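Local coordinates for thymocyte nuclear protein 1 (Leishmania major, PDB 2AR1), which is of unknown function but carries an EVE domain of the PUA clan, consistent with a role in recognising modified nucleic acids, at residues Ser134-Glu137 / Leu138-Met141; Tyr159-Ile162 / Leu163-Asn166. All coordinates share one frame; numbering follows the deposited sequence.

Overall arrangement
After helix 129-132 the chain runs straight into interaction 1, where a 3-10 turn joins residues 134-137 to 138-141 and a type I beta turn follows within 138-141, before helix 142-145. Beyond that helix comes strand 151-154, an outermost strand of the mixed sheet, and then helix 156-169. Interaction 2, residues 159-162 and 163-166, closes no loop and lies within successive turns of that helix. The two contacts follow in series, neither nesting nor crossing. The centres of interactions 1 and 2 are about 11 Å apart. Side chains of the loop lie against helix 156-169, whose own side chains reach strands 64-69 and 113-128.

Interaction 1 of 2, residues Ser134-Glu137 / Leu138-Met141; sequences SRRE and LQKM
Arg135 lays its CB against the isobutyl group of Leu138, three residues on, with Arg135 CB 4.1 Å from Leu138 CG and about as far from Leu138 CD1. Leu138 has CG beside its own backbone N and opposite the carbonyl carbon (chi1 -57°), which places CG next to that methylene. Of its two methyls, CD1 also faces Arg135 CB, while CD2 lies by the carbonyl group of Glu137. The rest of the arginine takes another course: a bend at chi2 leads the chain away from Leu138 and back to its predecessor, where Arg135 NH1 donates to Ser134 O at 2.9 Å. This acceptor lies close to the guanidinium plane, although the donor stands well above the carbonyl plane. A salt bridge from NH1 to Glu131 holds the same group from the preceding helix, and Ser134 OG is hydrogen-bonded to His130 O.

The backbone closes in i to i+3 steps, as expected of a 3-10 turn. Leu138 N donates to Arg135 O at 3.1 Å, and Gln139 N to Arg136 O at the same length, the latter fairly straight at 166°. Beside that second bond, Gln139 CB packs 3.3 Å from Arg136 O. A type I beta turn follows at once from Leu138 to Met141, closed by Met141 N to Leu138 O at 3.1 Å. One water spans the junction of the turns, donating to Glu137 O at 2.8 Å and accepting from Lys140 N.

Arg136, Gln139 and Lys140 are exposed, whereas Leu138 is buried. Residues 134-141 lie in the loop between helices 129-132 and 142-145 and meet helix 156-169: Arg135 and Glu137, the latter though exposed, pack on Tyr161, and buried Met141 on Glu158 and Ile162.

Interaction 2 of 2, residues Tyr159-Ile162 / Leu163-Asn166; sequences YAYI and LRMN
Tyr161 is met by two consecutive side chains of the next helical turn, one over its ring and one at its rim. Arg164 passes across a face: extended from CG to NE, it brings CD to 4.0 Å from the ring centroid, a CH-pi contact offset toward the rim. Farther out, the phenol OH lies above the guanidinium, whose plane is turned 35° from the ring, and Glu168 pairs with NE in a salt bridge. Met165 comes instead to the edge, SD 3.6 Å from Tyr161 CD1, making a Met-aromatic contact.

All this rides on regular alpha-helix in helix 156-169, the last helix of this PUA-like EVE fold, with i to i+4 bonds such as Met165 N to Tyr161 O at 2.8 Å and Leu163 N to Tyr159 O at 3.1 Å. Buried Ile162 and Met165 pack on Leu127 of strand 113-128.

Around the helix, Leu163 covers one face of Tyr159, CD1 standing 3.7 Å from the ring centroid and nearly over its centre. Tyr159 CG opposite the backbone N (chi1 -175°) carries the ring to where its face meets that methyl; Leu163 CD2 meets Tyr159 CE2 at 3.7 Å, and Tyr21 lies against the same ring.

Interaction 1 of 2, residues Ser134-Glu137 / Leu138-Met141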
loop_
_atom_site.group_PDB
_atom_site.type_symbol
_atom_site.label_atom_id
_atom_site.label_comp_id
_atom_site.label_asym_id
_atom_site.label_seq_id
_atom_site.Cartn_x
_atom_site.Cartn_y
_atom_site.Cartn_z
ATOM N N SER A 134 6.223 16.402 9.357
ATOM C CA SER A 134 6.129 17.516 10.288
ATOM C C SER A 134 5.312 17.099 11.535
ATOM O O SER A 134 4.655 17.919 12.180
ATOM C CB SER A 134 5.442 18.712 9.565
ATOM O OG SER A 134 6.187 19.112 8.453
ATOM N N ARG A 135 5.385 15.822 11.918
ATOM C CA ARG A 135 4.734 15.381 13.152
ATOM C C ARG A 135 5.724 14.511 13.899
ATOM O O ARG A 135 6.279 13.568 13.358
ATOM C CB ARG A 135 3.456 14.603 12.906
ATOM C CG ARG A 135 2.399 15.423 12.126
ATOM C CD ARG A 135 1.889 16.529 13.016
ATOM N NE ARG A 135 0.781 17.202 12.339
ATOM C CZ ARG A 135 0.926 18.076 11.349
ATOM N NH1 ARG A 135 2.104 18.466 10.905
ATOM N NH2 ARG A 135 -0.194 18.562 10.765
ATOM N N ARG A 136 5.904 14.785 15.159
ATOM C CA ARG A 136 6.867 13.986 15.974
ATOM C C ARG A 136 6.459 12.503 16.011
ATOM O O ARG A 136 7.340 11.598 16.001
ATOM C CB ARG A 136 6.825 14.478 17.409
ATOM C CG ARG A 136 7.739 13.701 18.393
ATOM C CD ARG A 136 9.087 13.630 17.822
ATOM N NE ARG A 136 10.049 13.124 18.788
ATOM C CZ ARG A 136 11.367 13.311 18.682
ATOM N NH1 ARG A 136 11.883 13.995 17.654
ATOM N NH2 ARG A 136 12.162 12.807 19.603
ATOM N N GLU A 137 5.149 12.251 16.043
ATOM C CA GLU A 137 4.550 10.929 16.194
ATOM C C GLU A 137 4.871 10.037 15.012
ATOM O O GLU A 137 4.794 8.835 15.116
ATOM C CB GLU A 137 3.064 11.099 16.388
ATOM C CG GLU A 137 2.781 11.707 17.742
ATOM C CD GLU A 137 2.677 13.213 17.794
ATOM O OE1 GLU A 137 3.155 13.888 16.858
ATOM O OE2 GLU A 137 2.190 13.694 18.849
ATOM N N LEU A 138 5.293 10.664 13.902
ATOM C CA LEU A 138 5.521 9.908 12.684
ATOM C C LEU A 138 7.010 9.808 12.358
ATOM O O LEU A 138 7.340 9.248 11.317
ATOM C CB LEU A 138 4.749 10.544 11.535
ATOM C CG LEU A 138 3.244 10.690 11.737
ATOM C CD1 LEU A 138 2.679 11.354 10.454
ATOM C CD2 LEU A 138 2.682 9.406 12.105
ATOM N N GLN A 139 7.910 10.361 13.201
ATOM C CA GLN A 139 9.360 10.462 12.953
ATOM C C GLN A 139 10.022 9.149 12.551
ATOM O O GLN A 139 11.007 9.151 11.811
ATOM C CB GLN A 139 10.074 11.066 14.204
ATOM C CG GLN A 139 11.401 11.705 13.918
ATOM C CD GLN A 139 11.284 12.958 13.064
ATOM O OE1 GLN A 139 10.349 13.123 12.308
ATOM N NE2 GLN A 139 12.246 13.817 13.185
ATOM N N LYS A 140 9.511 8.033 13.055
ATOM C CA LYS A 140 10.114 6.676 12.822
ATOM C C LYS A 140 9.463 5.886 11.694
ATOM O O LYS A 140 9.701 4.691 11.589
ATOM C CB LYS A 140 10.120 5.736 14.102
ATOM C CG LYS A 140 10.440 6.370 15.475
ATOM C CD LYS A 140 10.048 5.421 16.667
ATOM C CE LYS A 140 10.925 4.203 16.739
ATOM N NZ LYS A 140 10.500 3.228 17.830
ATOM N N MET A 141 8.510 6.451 10.955
ATOM C CA MET A 141 7.935 5.713 9.805
ATOM C C MET A 141 9.046 5.282 8.817
ATOM O O MET A 141 9.994 5.978 8.473
ATOM C CB MET A 141 6.824 6.508 9.011
ATOM C CG MET A 141 5.644 6.996 9.784
ATOM S SD MET A 141 4.480 7.825 8.637
ATOM C CE MET A 141 3.661 6.403 7.940
HETATM O O HOH W 1 6.807 7.135 14.241
#

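Interaction 2 of 2, residues Tyr159-Ile162 / Leu163-Asn166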
loop_
_atom_site.group_PDB
_atom_site.type_symbol
_atom_site.label_atom_id
_atom_site.label_comp_id
_atom_site.label_asym_id
_atom_site.label_seq_id
_atom_site.Cartn_x
_atom_site.Cartn_y
_atom_site.Cartn_z
ATOM N N TYR A 159 -0.495 4.840 12.401
ATOM C CA TYR A 159 -1.836 4.671 11.788
ATOM C C TYR A 159 -2.779 5.628 12.467
ATOM O O TYR A 159 -3.425 6.431 11.796
ATOM C CB TYR A 159 -2.296 3.261 11.871
ATOM C CG TYR A 159 -3.574 3.055 11.161
ATOM C CD1 TYR A 159 -3.596 2.963 9.756
ATOM C CD2 TYR A 159 -4.719 2.896 11.863
ATOM C CE1 TYR A 159 -4.781 2.680 9.075
ATOM C CE2 TYR A 159 -5.945 2.623 11.205
ATOM C CZ TYR A 159 -5.961 2.497 9.819
ATOM O OH TYR A 159 -7.246 2.240 9.316
ATOM N N ALA A 160 -2.861 5.574 13.787
ATOM C CA ALA A 160 -3.814 6.391 14.598
ATOM C C ALA A 160 -3.581 7.890 14.288
ATOM O O ALA A 160 -4.533 8.646 14.083
ATOM C CB ALA A 160 -3.507 6.168 16.028
ATOM N N TYR A 161 -2.315 8.307 14.329
ATOM C CA TYR A 161 -1.962 9.736 14.159
ATOM C C TYR A 161 -2.360 10.262 12.770
ATOM O O TYR A 161 -2.967 11.377 12.589
ATOM C CB TYR A 161 -0.502 9.916 14.536
ATOM C CG TYR A 161 -0.315 11.384 14.880
ATOM C CD1 TYR A 161 -0.098 12.370 13.886
ATOM C CD2 TYR A 161 -0.488 11.828 16.215
ATOM C CE1 TYR A 161 0.050 13.674 14.213
ATOM C CE2 TYR A 161 -0.341 13.144 16.571
ATOM C CZ TYR A 161 -0.099 14.116 15.575
ATOM O OH TYR A 161 -0.007 15.513 15.784
ATOM N N ILE A 162 -2.137 9.413 11.770
ATOM C CA ILE A 162 -2.447 9.734 10.367
ATOM C C ILE A 162 -3.944 9.892 10.149
ATOM O O ILE A 162 -4.331 10.862 9.523
ATOM C CB ILE A 162 -1.740 8.773 9.383
ATOM C CG1 ILE A 162 -0.257 8.987 9.500
ATOM C CG2 ILE A 162 -2.290 8.815 7.984
ATOM C CD1 ILE A 162 0.688 7.973 8.725
ATOM N N LEU A 163 -4.748 9.030 10.709
ATOM C CA LEU A 163 -6.197 9.110 10.620
ATOM C C LEU A 163 -6.646 10.372 11.342
ATOM O O LEU A 163 -7.519 11.089 10.847
ATOM C CB LEU A 163 -6.870 7.837 11.114
ATOM C CG LEU A 163 -6.995 6.786 9.976
ATOM C CD1 LEU A 163 -5.772 6.205 9.452
ATOM C CD2 LEU A 163 -7.847 5.685 10.501
ATOM N N ARG A 164 -6.040 10.718 12.465
ATOM C CA ARG A 164 -6.320 11.963 13.196
ATOM C C ARG A 164 -6.042 13.170 12.321
ATOM O O ARG A 164 -6.754 14.144 12.302
ATOM C CB ARG A 164 -5.521 12.001 14.500
ATOM C CG ARG A 164 -5.220 13.364 14.995
ATOM C CD ARG A 164 -4.082 13.475 16.026
ATOM N NE ARG A 164 -3.919 14.882 16.394
ATOM C CZ ARG A 164 -3.366 15.357 17.507
ATOM N NH1 ARG A 164 -2.921 14.541 18.421
ATOM N NH2 ARG A 164 -3.347 16.681 17.723
ATOM N N MET A 165 -4.904 13.150 11.663
ATOM C CA MET A 165 -4.553 14.225 10.723
ATOM C C MET A 165 -5.572 14.445 9.579
ATOM O O MET A 165 -5.858 15.590 9.175
ATOM C CB MET A 165 -3.181 13.987 10.138
ATOM C CG MET A 165 -2.089 14.163 11.148
ATOM S SD MET A 165 -0.469 13.579 10.502
ATOM C CE MET A 165 -0.102 14.752 9.391
ATOM N N ASN A 166 -6.085 13.337 9.038
ATOM C CA ASN A 166 -7.127 13.466 8.015
ATOM C C ASN A 166 -8.349 14.181 8.585
ATOM O O ASN A 166 -8.959 15.047 7.912
ATOM C CB ASN A 166 -7.529 12.129 7.406
ATOM C CG ASN A 166 -8.688 12.277 6.432
ATOM O OD1 ASN A 166 -8.596 13.048 5.467
ATOM N ND2 ASN A 166 -9.767 11.547 6.661
#